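Methionine gamma-lyase (Trichomonas vaginalis, PDB 1E5E) belongs to the Cys/Met metabolism family of pyridoxal-phosphate-dependent enzymes and forms an assembly of four chains in the crystal model. Local coordinates at residues 88-93 / 116-121; 96-99 / 103-106. One frame throughout, in Å; residues are numbered along the deposited sequence.

Contact 1: residues 88-93 / 116-121; sequences GAIAAT and ALFEHA
Ile90 and Leu117 reach toward each other from two neighbouring helices, methyl against methyl: CG2 of Ile90 stands 3.9 Å from CD2 of Leu117. The short helical segments 88-93 and 116-121 run at 44° to one another with their axes 11.7 Å apart at closest, a spacing that branched aliphatic side chains can bridge. In Ile90 the CG2 branch trans to the backbone N is the one that does the touching, while CG1 turns beside that N (chi1 -66°). Leu117, with CG also trans to N (chi1 167°), extends CD2 over the opposing helix, where it also meets CB of Ala91 at 4.4 Å. The small methyl of Ala91 suits this place, because Leu117 and Ile240 of the second subunit both pack on it. CB of Phe118 points neither toward nor away from 88-93, but the ring end comes nearer: CE1 lies 4.2 Å from Ile90 CG2, oblique to the ring, the side chains crossing at about a right angle. The ring packs edge-to-face with Tyr152. One turn on from Ala89, Thr93 sends OG1 back to Ala89 O at 2.8 Å. That carbonyl also accepts the helical bond from Thr93 N, the two donors coming from opposite faces of its plane, so a buried hydroxyl is satisfied within its own helix. Ile90 belongs to the ligand pocket and touches bound N-(hydroxy{3-hydroxy-2-methyl-5-[(phosphonooxy)methyl]pyridin-4-yl}methyl)norvaline (PPJ). Around the pair, helix 86-97 lies on strands 202-206 and 220-224 and against helix 226-241, while Phe118 of helix 112-124 rests on strand 103-107.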
loop_
_atom_site.group_PDB
_atom_site.type_symbol
_atom_site.label_atom_id
_atom_site.label_comp_id
_atom_site.label_asym_id
_atom_site.label_seq_id
_atom_site.Cartn_x
_atom_site.Cartn_y
_atom_site.Cartn_z
ATOM N N GLY A 88 -18.152 -13.434 -0.722
ATOM C CA GLY A 88 -18.547 -12.790 -1.985
ATOM C C GLY A 88 -18.381 -13.707 -3.184
ATOM O O GLY A 88 -19.090 -13.579 -4.181
ATOM N N ALA A 89 -17.359 -14.568 -3.167
ATOM C CA ALA A 89 -17.141 -15.511 -4.231
ATOM C C ALA A 89 -18.306 -16.526 -4.224
ATOM O O ALA A 89 -18.886 -16.749 -5.291
ATOM C CB ALA A 89 -15.834 -16.278 -4.109
ATOM N N ILE A 90 -18.653 -17.015 -3.036
ATOM C CA ILE A 90 -19.763 -17.949 -2.945
ATOM C C ILE A 90 -21.090 -17.303 -3.383
ATOM O O ILE A 90 -21.840 -17.856 -4.206
ATOM C CB ILE A 90 -19.879 -18.549 -1.531
ATOM C CG1 ILE A 90 -18.638 -19.437 -1.217
ATOM C CG2 ILE A 90 -21.144 -19.400 -1.434
ATOM C CD1 ILE A 90 -18.352 -19.496 0.271
ATOM N N ALA A 91 -21.370 -16.120 -2.875
ATOM C CA ALA A 91 -22.606 -15.431 -3.133
ATOM C C ALA A 91 -22.701 -15.026 -4.589
ATOM O O ALA A 91 -23.760 -15.204 -5.205
ATOM C CB ALA A 91 -22.674 -14.219 -2.199
ATOM N N ALA A 92 -21.638 -14.488 -5.185
ATOM C CA ALA A 92 -21.721 -14.027 -6.572
ATOM C C ALA A 92 -22.001 -15.211 -7.485
ATOM O O ALA A 92 -22.687 -15.079 -8.495
ATOM C CB ALA A 92 -20.434 -13.329 -7.012
ATOM N N THR A 93 -21.419 -16.362 -7.125
ATOM C CA THR A 93 -21.634 -17.584 -7.874
ATOM C C THR A 93 -23.071 -18.062 -7.697
ATOM O O THR A 93 -23.819 -18.159 -8.673
ATOM C CB THR A 93 -20.641 -18.659 -7.376
ATOM O OG1 THR A 93 -19.303 -18.191 -7.657
ATOM C CG2 THR A 93 -20.908 -20.016 -8.004
ATOM N N ALA A 116 -25.377 -20.181 6.911
ATOM C CA ALA A 116 -26.375 -19.119 7.147
ATOM C C ALA A 116 -26.864 -18.473 5.868
ATOM O O ALA A 116 -28.058 -18.219 5.630
ATOM C CB ALA A 116 -25.804 -18.051 8.082
ATOM N N LEU A 117 -25.957 -18.191 4.938
ATOM C CA LEU A 117 -26.304 -17.619 3.635
ATOM C C LEU A 117 -27.406 -18.494 2.979
ATOM O O LEU A 117 -28.457 -18.052 2.509
ATOM C CB LEU A 117 -25.071 -17.589 2.703
ATOM C CG LEU A 117 -25.309 -17.322 1.221
ATOM C CD1 LEU A 117 -25.883 -15.920 0.961
ATOM C CD2 LEU A 117 -24.038 -17.505 0.377
ATOM N N PHE A 118 -27.102 -19.789 2.947
ATOM C CA PHE A 118 -27.971 -20.801 2.354
ATOM C C PHE A 118 -29.289 -20.940 3.122
ATOM O O PHE A 118 -30.387 -20.912 2.546
ATOM C CB PHE A 118 -27.200 -22.112 2.208
ATOM C CG PHE A 118 -26.097 -22.324 1.203
ATOM C CD1 PHE A 118 -25.660 -21.266 0.412
ATOM C CD2 PHE A 118 -25.433 -23.539 1.048
ATOM C CE1 PHE A 118 -24.657 -21.458 -0.507
ATOM C CE2 PHE A 118 -24.392 -23.755 0.134
ATOM C CZ PHE A 118 -24.012 -22.664 -0.644
ATOM N N GLU A 119 -29.264 -21.059 4.447
ATOM C CA GLU A 119 -30.440 -21.360 5.235
ATOM C C GLU A 119 -31.380 -20.165 5.367
ATOM O O GLU A 119 -32.576 -20.354 5.306
ATOM C CB GLU A 119 -30.052 -21.873 6.633
ATOM C CG GLU A 119 -31.253 -22.263 7.480
ATOM C CD GLU A 119 -30.868 -23.002 8.743
ATOM O OE1 GLU A 119 -29.806 -22.819 9.360
ATOM O OE2 GLU A 119 -31.668 -23.853 9.180
ATOM N N HIS A 120 -30.818 -18.967 5.508
ATOM C CA HIS A 120 -31.616 -17.785 5.700
ATOM C C HIS A 120 -31.790 -16.828 4.540
ATOM O O HIS A 120 -32.918 -16.444 4.231
ATOM C CB HIS A 120 -31.096 -17.026 6.945
ATOM C CG HIS A 120 -31.154 -17.920 8.155
ATOM N ND1 HIS A 120 -32.375 -18.392 8.604
ATOM C CD2 HIS A 120 -30.221 -18.422 8.988
ATOM C CE1 HIS A 120 -32.190 -19.149 9.669
ATOM N NE2 HIS A 120 -30.890 -19.181 9.918
ATOM N N ALA A 121 -30.730 -16.439 3.849
ATOM C CA ALA A 121 -30.816 -15.517 2.727
ATOM C C ALA A 121 -31.412 -16.090 1.463
ATOM O O ALA A 121 -32.323 -15.540 0.853
ATOM C CB ALA A 121 -29.418 -14.920 2.444
#

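Contact 2: residues 96-99 / 103-106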
loop_
_atom_site.group_PDB
_atom_site.type_symbol
_atom_site.label_atom_id
_atom_site.label_comp_id
_atom_site.label_asym_id
_atom_site.label_seq_id
_atom_site.Cartn_x
_atom_site.Cartn_y
_atom_site.Cartn_z
ATOM N N THR A 96 -25.855 -15.670 -9.126
ATOM C CA THR A 96 -25.908 -15.577 -10.566
ATOM C C THR A 96 -26.693 -16.771 -11.136
ATOM O O THR A 96 -27.499 -16.612 -12.052
ATOM C CB THR A 96 -24.503 -15.652 -11.202
ATOM O OG1 THR A 96 -23.754 -14.515 -10.737
ATOM C CG2 THR A 96 -24.491 -15.631 -12.713
ATOM N N ILE A 97 -26.378 -17.949 -10.606
ATOM C CA ILE A 97 -27.012 -19.175 -11.098
ATOM C C ILE A 97 -28.503 -19.207 -10.761
ATOM O O ILE A 97 -29.327 -19.425 -11.650
ATOM C CB ILE A 97 -26.301 -20.423 -10.561
ATOM C CG1 ILE A 97 -24.851 -20.469 -11.069
ATOM C CG2 ILE A 97 -26.995 -21.709 -10.984
ATOM C CD1 ILE A 97 -23.961 -21.353 -10.210
ATOM N N LEU A 98 -28.817 -19.174 -9.480
ATOM C CA LEU A 98 -30.193 -19.323 -9.028
ATOM C C LEU A 98 -31.121 -18.140 -9.180
ATOM O O LEU A 98 -30.810 -16.948 -9.170
ATOM C CB LEU A 98 -30.158 -19.678 -7.533
ATOM C CG LEU A 98 -29.198 -20.831 -7.200
ATOM C CD1 LEU A 98 -28.892 -20.823 -5.711
ATOM C CD2 LEU A 98 -29.826 -22.140 -7.654
ATOM N N LYS A 99 -32.407 -18.477 -9.138
ATOM C CA LYS A 99 -33.524 -17.546 -9.186
ATOM C C LYS A 99 -34.648 -18.111 -8.320
ATOM O O LYS A 99 -34.617 -19.305 -8.010
ATOM C CB LYS A 99 -33.996 -17.359 -10.630
ATOM C CG LYS A 99 -34.527 -18.649 -11.256
ATOM C CD LYS A 99 -35.203 -18.337 -12.589
ATOM C CE LYS A 99 -35.191 -19.501 -13.560
ATOM N NZ LYS A 99 -35.573 -20.826 -12.995
ATOM N N HIS A 103 -33.779 -24.868 -6.808
ATOM C CA HIS A 103 -33.467 -25.731 -5.672
ATOM C C HIS A 103 -31.942 -25.931 -5.583
ATOM O O HIS A 103 -31.268 -26.081 -6.580
ATOM C CB HIS A 103 -34.132 -27.104 -5.800
ATOM C CG HIS A 103 -33.856 -28.120 -4.757
ATOM N ND1 HIS A 103 -33.368 -29.402 -5.105
ATOM C CD2 HIS A 103 -34.015 -28.128 -3.427
ATOM C CE1 HIS A 103 -33.224 -30.117 -4.014
ATOM N NE2 HIS A 103 -33.620 -29.375 -2.986
ATOM N N LEU A 104 -31.490 -25.912 -4.353
ATOM C CA LEU A 104 -30.118 -26.107 -4.023
ATOM C C LEU A 104 -29.898 -27.240 -3.026
ATOM O O LEU A 104 -30.444 -27.170 -1.943
ATOM C CB LEU A 104 -29.509 -24.829 -3.395
ATOM C CG LEU A 104 -28.007 -24.988 -3.077
ATOM C CD1 LEU A 104 -27.236 -23.756 -3.548
ATOM C CD2 LEU A 104 -27.815 -25.171 -1.575
ATOM N N ILE A 105 -28.983 -28.141 -3.373
ATOM C CA ILE A 105 -28.587 -29.170 -2.412
ATOM C C ILE A 105 -27.184 -28.839 -1.881
ATOM O O ILE A 105 -26.221 -28.633 -2.623
ATOM C CB ILE A 105 -28.552 -30.568 -3.055
ATOM C CG1 ILE A 105 -29.956 -30.956 -3.536
ATOM C CG2 ILE A 105 -28.007 -31.628 -2.084
ATOM C CD1 ILE A 105 -29.972 -32.155 -4.480
ATOM N N SER A 106 -27.064 -28.833 -0.561
ATOM C CA SER A 106 -25.793 -28.607 0.078
ATOM C C SER A 106 -25.444 -29.625 1.159
ATOM O O SER A 106 -26.298 -30.157 1.872
ATOM C CB SER A 106 -25.848 -27.254 0.810
ATOM O OG SER A 106 -24.642 -27.051 1.534
#
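Leu98 meets His103 at the backbone, with its CD2 methyl 4.3 Å from the carbonyl O of His103, and nothing of 96-99 lies on either face of the imidazole. The CB of His103 points away from Leu98, and the two nitrogens at the ring's edge are hydrogen-bonded to the neighbouring strands: ND1 to Thr148 OG1 and NE2 to Asp130 OD2. A histidine suits this place because one ring can tie strand 103-107 to the strands flanking it. The apolar touch is between leucines, CD1 of Leu98 to CD1 of Leu104 at 4.0 Å, the side chains crossing at about a right angle. With CG anti to its backbone N, Leu104 carries CD1 to Leu98, whose own CG lies anti to the carbonyl carbon (chi1 -49°). Leucine fits both positions, since Ile150 and Leu122 pack on both, forming part of an apolar cluster. Leu98 is also the first residue to leave helical geometry after helix 86-97, and its carbonyl accepts a hydrogen bond from Lys124 of the second subunit. This turn closes a beta-alpha-beta crossover: helix 86-97 links strand 79-83 to parallel strand 103-107, past four intervening strands, as in the large domain of fold-type I pyridoxal-phosphate enzymes.

Overall arrangement
The two contacts have centres 10 Å apart and both draw on helix 86-97, contact 1 on its middle and contact 2 on its C-terminal end. Along the chain the order is 88-93, 96-99, 103-106 and 116-121, so in sequence both segments of contact 2 fall between the two of contact 1. Phe118 joins them directly: its CD2 lies 3.9 Å from Leu104 CD2. Through these two residues the helix-helix contact passes into the contact between the end of helix 86-97 and strand 103-107 of the seven-stranded mixed sheet. Ile90 lines the ligand pocket, whereas the side chain of Leu104 lies about 14 Å from the bound PPJ; both contacts also touch the second subunit.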